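Local coordinates for heavy metal cation tricomponent efflux pump ZneA(CzcA-like) (Cupriavidus metallidurans, PDB 4K0J), which exports zinc ions in exchange for protons, as the inner-membrane pump of a tripartite heavy-metal efflux system of the RND superfamily, at residues L722-L732 and T773-L784; T679-T687 and V699-L707. All coordinates share one frame; numbering follows the deposited sequence.

In the fold
Interaction 2 comes first along the chain and lies in what corresponds to the porter region of AcrB-type pumps, its centre about 27 Å from that of the chain; interaction 1 sits far out in the counterpart of their docking region, its centre about 55 Å from the chain's. The two centres are 42 Å apart and the nearest atoms about 18 Å, so they do not meet directly. Strand 707-714 leads from interaction 2 out to interaction 1, and its antiparallel partner, strand 788-802, returns to strand 807-812 of the sheet in interaction 2. The docking segment is thus probably an insertion into a ferredoxin-like porter subdomain. At interaction 1 a second subunit packs against helix 726-737.

Interaction 1 (L722-L732 and T773-L784); sequences LGINVADVMAL and TLTAANGAHVAL
Ile-724 reaches between Leu-774 and Ala-776 from the loop ahead of helix 726-737. Its CD1 lies 3.7 Å from Leu-774 CD1 and 3.4 Å from the backbone Thr-775 O, while its CG1 rests 3.9 Å from Ala-776 CB. Leu-774 takes the less common first torsion, with CG between its own backbone N and carbonyl carbon (chi1 67°); from there CD1 meets both Ile-724 and the first turn of the helix, 4.0 Å from Asp-728 CB. Leu-784, its CG trans to the backbone N (chi1 179°), brings both methyls to the helix: CD1 lies 3.6 Å from Val-729 CG1, and CD2 lies 3.7 Å from Leu-732 CD2. It crosses both partners at a slant, as Ile-724 does Leu-774. Leu-722 CD1 adds a methyl contact with Val-782 CG1 at 3.8 Å. Polar links are sparse: Ala-777 N gives a weak hydrogen bond to Gly-723 O. Asp-728 turns its carboxylate back along its own segment, where OD1 accepts from Asn-725 N at 2.7 Å, the donor standing 48° out of the carboxylate plane, which ties the loop to the helix start. Elsewhere on the helix, Val-714 of strand 707-714 packs on Val-729, and Ala-211 of the second subunit on Met-730. A helix start laid against a two-stranded antiparallel hairpin, strands 773-775 and 781-783, is consistent with the docking domain of RND pumps such as AcrB.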
loop_
_atom_site.group_PDB
_atom_site.type_symbol
_atom_site.label_atom_id
_atom_site.label_comp_id
_atom_site.label_asym_id
_atom_site.label_seq_id
_atom_site.Cartn_x
_atom_site.Cartn_y
_atom_site.Cartn_z
ATOM N N LEU C 722 -17.093 -16.566 55.553
ATOM C CA LEU C 722 -16.252 -15.582 56.226
ATOM C C LEU C 722 -16.408 -14.202 55.605
ATOM O O LEU C 722 -15.781 -13.241 56.053
ATOM C CB LEU C 722 -14.777 -15.996 56.194
ATOM C CG LEU C 722 -14.368 -17.269 56.938
ATOM C CD1 LEU C 722 -12.855 -17.376 57.031
ATOM C CD2 LEU C 722 -14.994 -17.315 58.323
ATOM N N GLY C 723 -17.241 -14.110 54.574
ATOM C CA GLY C 723 -17.457 -12.853 53.882
ATOM C C GLY C 723 -16.170 -12.274 53.323
ATOM O O GLY C 723 -15.649 -11.284 53.842
ATOM N N ILE C 724 -15.650 -12.907 52.272
ATOM C CA ILE C 724 -14.426 -12.460 51.611
ATOM C C ILE C 724 -14.525 -12.696 50.106
ATOM O O ILE C 724 -15.051 -13.723 49.668
ATOM C CB ILE C 724 -13.170 -13.175 52.181
ATOM C CG1 ILE C 724 -12.724 -12.506 53.482
ATOM C CG2 ILE C 724 -12.023 -13.186 51.163
ATOM C CD1 ILE C 724 -11.245 -12.639 53.773
ATOM N N ASN C 725 -14.041 -11.735 49.322
ATOM C CA ASN C 725 -14.004 -11.863 47.871
ATOM C C ASN C 725 -12.721 -12.525 47.400
ATOM O O ASN C 725 -11.656 -12.318 47.980
ATOM C CB ASN C 725 -14.105 -10.492 47.209
ATOM C CG ASN C 725 -15.382 -9.771 47.556
ATOM O OD1 ASN C 725 -16.465 -10.351 47.525
ATOM N ND2 ASN C 725 -15.263 -8.491 47.890
ATOM N N VAL C 726 -12.816 -13.302 46.331
ATOM C CA VAL C 726 -11.622 -13.883 45.747
ATOM C C VAL C 726 -10.734 -12.762 45.216
ATOM O O VAL C 726 -9.518 -12.906 45.139
ATOM C CB VAL C 726 -11.966 -14.898 44.633
ATOM C CG1 VAL C 726 -13.422 -15.316 44.740
ATOM C CG2 VAL C 726 -11.673 -14.319 43.252
ATOM N N ALA C 727 -11.351 -11.634 44.878
ATOM C CA ALA C 727 -10.615 -10.472 44.389
ATOM C C ALA C 727 -9.689 -9.869 45.450
ATOM O O ALA C 727 -8.670 -9.266 45.113
ATOM C CB ALA C 727 -11.579 -9.422 43.863
ATOM N N ASP C 728 -10.047 -10.029 46.725
ATOM C CA ASP C 728 -9.223 -9.535 47.826
ATOM C C ASP C 728 -7.942 -10.354 47.879
ATOM O O ASP C 728 -6.839 -9.826 48.083
ATOM C CB ASP C 728 -9.957 -9.669 49.165
ATOM C CG ASP C 728 -11.428 -9.273 49.085
ATOM O OD1 ASP C 728 -12.237 -9.852 49.845
ATOM O OD2 ASP C 728 -11.778 -8.388 48.276
ATOM N N VAL C 729 -8.119 -11.658 47.690
ATOM C CA VAL C 729 -7.035 -12.626 47.668
ATOM C C VAL C 729 -6.103 -12.374 46.492
ATOM O O VAL C 729 -4.895 -12.239 46.663
ATOM C CB VAL C 729 -7.609 -14.034 47.535
ATOM C CG1 VAL C 729 -6.578 -15.074 47.942
ATOM C CG2 VAL C 729 -8.865 -14.153 48.381
ATOM N N MET C 730 -6.678 -12.313 45.294
ATOM C CA MET C 730 -5.920 -12.057 44.076
ATOM C C MET C 730 -5.195 -10.717 44.147
ATOM O O MET C 730 -4.094 -10.573 43.618
ATOM C CB MET C 730 -6.846 -12.084 42.863
ATOM C CG MET C 730 -7.675 -13.349 42.747
ATOM S SD MET C 730 -6.681 -14.831 42.506
ATOM C CE MET C 730 -7.011 -15.695 44.029
ATOM N N ALA C 731 -5.820 -9.739 44.795
ATOM C CA ALA C 731 -5.170 -8.458 45.019
ATOM C C ALA C 731 -3.957 -8.683 45.901
ATOM O O ALA C 731 -2.871 -8.168 45.623
ATOM C CB ALA C 731 -6.120 -7.482 45.675
ATOM N N LEU C 732 -4.159 -9.466 46.960
ATOM C CA LEU C 732 -3.099 -9.776 47.906
ATOM C C LEU C 732 -1.912 -10.406 47.203
ATOM O O LEU C 732 -0.766 -10.102 47.528
ATOM C CB LEU C 732 -3.615 -10.723 48.990
ATOM C CG LEU C 732 -2.591 -11.337 49.947
ATOM C CD1 LEU C 732 -2.309 -10.411 51.116
ATOM C CD2 LEU C 732 -3.069 -12.693 50.438
ATOM N N THR C 773 -2.373 -12.116 56.672
ATOM C CA THR C 773 -3.810 -11.963 56.852
ATOM C C THR C 773 -4.450 -10.954 55.897
ATOM O O THR C 773 -3.765 -10.190 55.216
ATOM C CB THR C 773 -4.129 -11.552 58.304
ATOM O OG1 THR C 773 -5.509 -11.810 58.594
ATOM C CG2 THR C 773 -3.823 -10.074 58.511
ATOM N N LEU C 774 -5.779 -10.974 55.863
ATOM C CA LEU C 774 -6.577 -10.043 55.079
ATOM C C LEU C 774 -7.948 -9.899 55.743
ATOM O O LEU C 774 -8.551 -10.890 56.155
ATOM C CB LEU C 774 -6.720 -10.528 53.634
ATOM C CG LEU C 774 -7.529 -11.799 53.358
ATOM C CD1 LEU C 774 -8.091 -11.785 51.946
ATOM C CD2 LEU C 774 -6.687 -13.045 53.574
ATOM N N THR C 775 -8.435 -8.667 55.856
ATOM C CA THR C 775 -9.672 -8.407 56.592
ATOM C C THR C 775 -10.925 -8.948 55.899
ATOM O O THR C 775 -10.873 -9.387 54.749
ATOM C CB THR C 775 -9.849 -6.910 56.889
ATOM O OG1 THR C 775 -9.653 -6.161 55.684
ATOM C CG2 THR C 775 -8.835 -6.456 57.924
ATOM N N ALA C 776 -12.049 -8.914 56.610
ATOM C CA ALA C 776 -13.293 -9.499 56.119
ATOM C C ALA C 776 -14.461 -8.522 56.201
ATOM O O ALA C 776 -14.267 -7.306 56.268
ATOM C CB ALA C 776 -13.615 -10.768 56.890
ATOM N N ALA C 777 -15.676 -9.067 56.194
ATOM C CA ALA C 777 -16.889 -8.256 56.267
ATOM C C ALA C 777 -17.248 -7.905 57.709
ATOM O O ALA C 777 -17.979 -6.946 57.960
ATOM C CB ALA C 777 -18.048 -8.975 55.592
ATOM N N ASN C 778 -16.731 -8.688 58.650
ATOM C CA ASN C 778 -16.986 -8.467 60.069
ATOM C C ASN C 778 -16.027 -7.453 60.685
ATOM O O ASN C 778 -16.073 -7.194 61.888
ATOM C CB ASN C 778 -16.925 -9.789 60.838
ATOM C CG ASN C 778 -15.732 -10.634 60.443
ATOM O OD1 ASN C 778 -14.607 -10.384 60.873
ATOM N ND2 ASN C 778 -15.974 -11.646 59.615
ATOM N N GLY C 779 -15.157 -6.886 59.853
ATOM C CA GLY C 779 -14.221 -5.871 60.299
ATOM C C GLY C 779 -13.109 -6.420 61.172
ATOM O O GLY C 779 -12.686 -5.776 62.132
ATOM N N ALA C 780 -12.635 -7.615 60.837
ATOM C CA ALA C 780 -11.562 -8.248 61.592
ATOM C C ALA C 780 -10.696 -9.109 60.681
ATOM O O ALA C 780 -11.194 -9.710 59.730
ATOM C CB ALA C 780 -12.134 -9.078 62.728
ATOM N N HIS C 781 -9.402 -9.162 60.981
ATOM C CA HIS C 781 -8.445 -9.901 60.162
ATOM C C HIS C 781 -8.807 -11.378 59.986
ATOM O O HIS C 781 -9.421 -11.988 60.864
ATOM C CB HIS C 781 -7.039 -9.780 60.755
ATOM C CG HIS C 781 -6.917 -10.333 62.141
ATOM N ND1 HIS C 781 -7.007 -9.543 63.268
ATOM C CD2 HIS C 781 -6.715 -11.598 62.583
ATOM C CE1 HIS C 781 -6.865 -10.298 64.344
ATOM N NE2 HIS C 781 -6.687 -11.548 63.956
ATOM N N VAL C 782 -8.430 -11.939 58.840
ATOM C CA VAL C 782 -8.622 -13.360 58.555
ATOM C C VAL C 782 -7.403 -13.919 57.829
ATOM O O VAL C 782 -7.023 -13.418 56.774
ATOM C CB VAL C 782 -9.871 -13.613 57.682
ATOM C CG1 VAL C 782 -9.865 -15.032 57.150
ATOM C CG2 VAL C 782 -11.138 -13.362 58.474
ATOM N N ALA C 783 -6.788 -14.953 58.398
ATOM C CA ALA C 783 -5.595 -15.550 57.805
ATOM C C ALA C 783 -5.915 -16.154 56.449
ATOM O O ALA C 783 -7.022 -16.633 56.225
ATOM C CB ALA C 783 -5.010 -16.599 58.727
ATOM N N LEU C 784 -4.939 -16.123 55.549
ATOM C CA LEU C 784 -5.142 -16.561 54.175
ATOM C C LEU C 784 -5.392 -18.068 54.056
ATOM O O LEU C 784 -6.167 -18.510 53.206
ATOM C CB LEU C 784 -3.945 -16.155 53.312
ATOM C CG LEU C 784 -4.009 -16.574 51.843
ATOM C CD1 LEU C 784 -5.170 -15.873 51.158
ATOM C CD2 LEU C 784 -2.692 -16.300 51.132
#

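Interaction 2 (T679-T687 and V699-L707)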
loop_
_atom_site.group_PDB
_atom_site.type_symbol
_atom_site.label_atom_id
_atom_site.label_comp_id
_atom_site.label_asym_id
_atom_site.label_seq_id
_atom_site.Cartn_x
_atom_site.Cartn_y
_atom_site.Cartn_z
ATOM N N THR C 679 2.700 -37.031 24.640
ATOM C CA THR C 679 3.574 -36.425 23.637
ATOM C C THR C 679 4.978 -36.320 24.193
ATOM O O THR C 679 5.942 -36.564 23.475
ATOM C CB THR C 679 3.109 -35.026 23.185
ATOM O OG1 THR C 679 2.687 -34.268 24.324
ATOM C CG2 THR C 679 1.967 -35.129 22.195
ATOM N N ARG C 680 5.091 -35.979 25.477
ATOM C CA ARG C 680 6.405 -35.930 26.118
ATOM C C ARG C 680 7.043 -37.312 26.260
ATOM O O ARG C 680 8.269 -37.448 26.211
ATOM C CB ARG C 680 6.343 -35.229 27.478
ATOM C CG ARG C 680 7.710 -35.022 28.125
ATOM C CD ARG C 680 7.759 -33.714 28.872
ATOM N NE ARG C 680 6.480 -33.441 29.515
ATOM C CZ ARG C 680 5.813 -32.298 29.400
ATOM N NH1 ARG C 680 6.312 -31.304 28.670
ATOM N NH2 ARG C 680 4.652 -32.147 30.021
ATOM N N GLN C 681 6.210 -38.333 26.436
ATOM C CA GLN C 681 6.691 -39.706 26.501
ATOM C C GLN C 681 7.321 -40.102 25.165
ATOM O O GLN C 681 8.506 -40.467 25.094
ATOM C CB GLN C 681 5.540 -40.651 26.847
ATOM C CG GLN C 681 4.998 -40.487 28.256
ATOM C CD GLN C 681 3.741 -41.301 28.489
ATOM O OE1 GLN C 681 3.311 -42.059 27.621
ATOM N NE2 GLN C 681 3.144 -41.148 29.666
ATOM N N VAL C 682 6.518 -40.018 24.107
ATOM C CA VAL C 682 6.974 -40.330 22.756
ATOM C C VAL C 682 8.206 -39.505 22.404
ATOM O O VAL C 682 9.131 -39.998 21.763
ATOM C CB VAL C 682 5.864 -40.073 21.717
ATOM C CG1 VAL C 682 6.400 -40.208 20.303
ATOM C CG2 VAL C 682 4.701 -41.025 21.940
ATOM N N ALA C 683 8.218 -38.251 22.847
ATOM C CA ALA C 683 9.355 -37.372 22.616
ATOM C C ALA C 683 10.595 -37.876 23.341
ATOM O O ALA C 683 11.701 -37.753 22.830
ATOM C CB ALA C 683 9.027 -35.958 23.048
ATOM N N THR C 684 10.407 -38.434 24.533
ATOM C CA THR C 684 11.512 -39.035 25.275
ATOM C C THR C 684 12.080 -40.178 24.453
ATOM O O THR C 684 13.303 -40.321 24.315
ATOM C CB THR C 684 11.060 -39.566 26.656
ATOM O OG1 THR C 684 10.674 -38.468 27.489
ATOM C CG2 THR C 684 12.182 -40.337 27.337
ATOM N N ALA C 685 11.180 -40.981 23.890
ATOM C CA ALA C 685 11.591 -42.062 22.996
ATOM C C ALA C 685 12.428 -41.552 21.820
ATOM O O ALA C 685 13.572 -41.967 21.645
ATOM C CB ALA C 685 10.380 -42.825 22.492
ATOM N N ILE C 686 11.857 -40.647 21.028
ATOM C CA ILE C 686 12.525 -40.117 19.844
ATOM C C ILE C 686 13.853 -39.456 20.192
ATOM O O ILE C 686 14.804 -39.497 19.415
ATOM C CB ILE C 686 11.622 -39.124 19.071
ATOM C CG1 ILE C 686 10.386 -39.842 18.531
ATOM C CG2 ILE C 686 12.370 -38.473 17.910
ATOM C CD1 ILE C 686 9.662 -39.088 17.423
ATOM N N THR C 687 13.921 -38.858 21.371
ATOM C CA THR C 687 15.156 -38.236 21.811
ATOM C C THR C 687 16.221 -39.291 22.042
ATOM O O THR C 687 17.307 -39.230 21.450
ATOM C CB THR C 687 14.947 -37.428 23.090
ATOM O OG1 THR C 687 14.313 -36.185 22.759
ATOM C CG2 THR C 687 16.279 -37.151 23.770
ATOM N N VAL C 699 20.917 -33.333 20.726
ATOM C CA VAL C 699 19.492 -33.679 20.696
ATOM C C VAL C 699 18.827 -33.336 22.021
ATOM O O VAL C 699 19.283 -33.781 23.072
ATOM C CB VAL C 699 19.249 -35.187 20.434
ATOM C CG1 VAL C 699 17.796 -35.551 20.739
ATOM C CG2 VAL C 699 19.588 -35.561 19.004
ATOM N N ILE C 700 17.751 -32.553 21.978
ATOM C CA ILE C 700 17.002 -32.240 23.195
ATOM C C ILE C 700 15.525 -31.997 22.926
ATOM O O ILE C 700 15.118 -31.813 21.786
ATOM C CB ILE C 700 17.574 -31.014 23.924
ATOM C CG1 ILE C 700 18.323 -30.114 22.943
ATOM C CG2 ILE C 700 18.489 -31.445 25.054
ATOM C CD1 ILE C 700 19.141 -29.031 23.617
ATOM N N ILE C 701 14.723 -32.015 23.986
ATOM C CA ILE C 701 13.321 -31.634 23.878
ATOM C C ILE C 701 13.225 -30.142 24.139
ATOM O O ILE C 701 13.490 -29.689 25.252
ATOM C CB ILE C 701 12.435 -32.381 24.894
ATOM C CG1 ILE C 701 12.351 -33.870 24.543
ATOM C CG2 ILE C 701 11.037 -31.767 24.944
ATOM C CD1 ILE C 701 11.382 -34.643 25.410
ATOM N N ASP C 702 12.856 -29.388 23.109
ATOM C CA ASP C 702 12.798 -27.937 23.187
ATOM C C ASP C 702 11.930 -27.459 24.348
ATOM O O ASP C 702 12.353 -26.609 25.132
ATOM C CB ASP C 702 12.286 -27.355 21.869
ATOM C CG ASP C 702 12.672 -25.899 21.687
ATOM O OD1 ASP C 702 13.859 -25.567 21.898
ATOM O OD2 ASP C 702 11.790 -25.086 21.335
ATOM N N GLN C 703 10.723 -28.009 24.459
ATOM C CA GLN C 703 9.827 -27.668 25.562
ATOM C C GLN C 703 10.360 -28.189 26.894
ATOM O O GLN C 703 10.572 -29.390 27.077
ATOM C CB GLN C 703 8.414 -28.198 25.318
ATOM C CG GLN C 703 7.677 -27.518 24.185
ATOM C CD GLN C 703 8.139 -27.985 22.822
ATOM O OE1 GLN C 703 9.054 -28.800 22.710
ATOM N NE2 GLN C 703 7.503 -27.473 21.773
ATOM N N GLU C 704 10.586 -27.266 27.815
ATOM C CA GLU C 704 11.100 -27.595 29.130
ATOM C C GLU C 704 10.029 -28.331 29.931
ATOM O O GLU C 704 8.839 -28.106 29.722
ATOM C CB GLU C 704 11.562 -26.320 29.847
ATOM C CG GLU C 704 10.650 -25.107 29.663
ATOM C CD GLU C 704 10.809 -24.418 28.311
ATOM O OE1 GLU C 704 10.214 -23.334 28.112
ATOM O OE2 GLU C 704 11.520 -24.967 27.445
ATOM N N PRO C 705 10.453 -29.230 30.840
ATOM C CA PRO C 705 9.530 -30.041 31.643
ATOM C C PRO C 705 8.578 -29.197 32.475
ATOM O O PRO C 705 8.833 -28.011 32.682
ATOM C CB PRO C 705 10.470 -30.806 32.572
ATOM C CG PRO C 705 11.756 -30.865 31.836
ATOM C CD PRO C 705 11.859 -29.568 31.117
ATOM N N PRO C 706 7.473 -29.801 32.939
ATOM C CA PRO C 706 6.620 -29.096 33.896
ATOM C C PRO C 706 7.393 -28.778 35.177
ATOM O O PRO C 706 8.321 -29.495 35.541
ATOM C CB PRO C 706 5.499 -30.102 34.165
ATOM C CG PRO C 706 5.455 -30.952 32.963
ATOM C CD PRO C 706 6.875 -31.076 32.508
ATOM N N LEU C 707 7.014 -27.701 35.843
ATOM C CA LEU C 707 7.717 -27.251 37.029
ATOM C C LEU C 707 6.779 -27.124 38.217
ATOM O O LEU C 707 5.569 -26.933 38.053
ATOM C CB LEU C 707 8.371 -25.899 36.760
ATOM C CG LEU C 707 9.461 -25.916 35.703
ATOM C CD1 LEU C 707 10.108 -24.545 35.620
ATOM C CD2 LEU C 707 10.471 -26.983 36.050
#
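Ala-683 and Thr-687 of helix 676-690 face Val-699 and Ile-701 on strand 699-701, an edge strand of a ferredoxin-like sheet; the helix belongs to the split beta-alpha-beta unit running from strand 667-672 to this strand, with strand 807-812 between the two. Helix and strand segments run antiparallel (175°), their axes 8.6 Å apart. Ile-701 points at the helix, and its CD1 ends 3.6 Å from Ala-683 CB. Thr-687 meets it at about a right angle, with OG1 3.5 Å from Ile-701 CG1, and runs antiparallel alongside the Val-699 side chain, CG2 lying 3.7 Å from Val-699 CG1. The hydroxyl of Thr-687 stands beside its own backbone N (chi1 -77°), a rotation that lets it donate to Ala-683 O while the methyl is left for the valine. That carbonyl also receives Thr-687 N, from the opposite face of its plane. At the other end of the contact, Arg-680 bends at chi2 and chi3 and comes from the direction opposite to Pro-706, while its NH2 forms a salt bridge with Glu-796 of strand 788-802. The proline ring covers one face of the guanidinium: CD sits over its centre, 3.4 Å above the plane, and CG lies 3.3 Å from Arg-680 NH2.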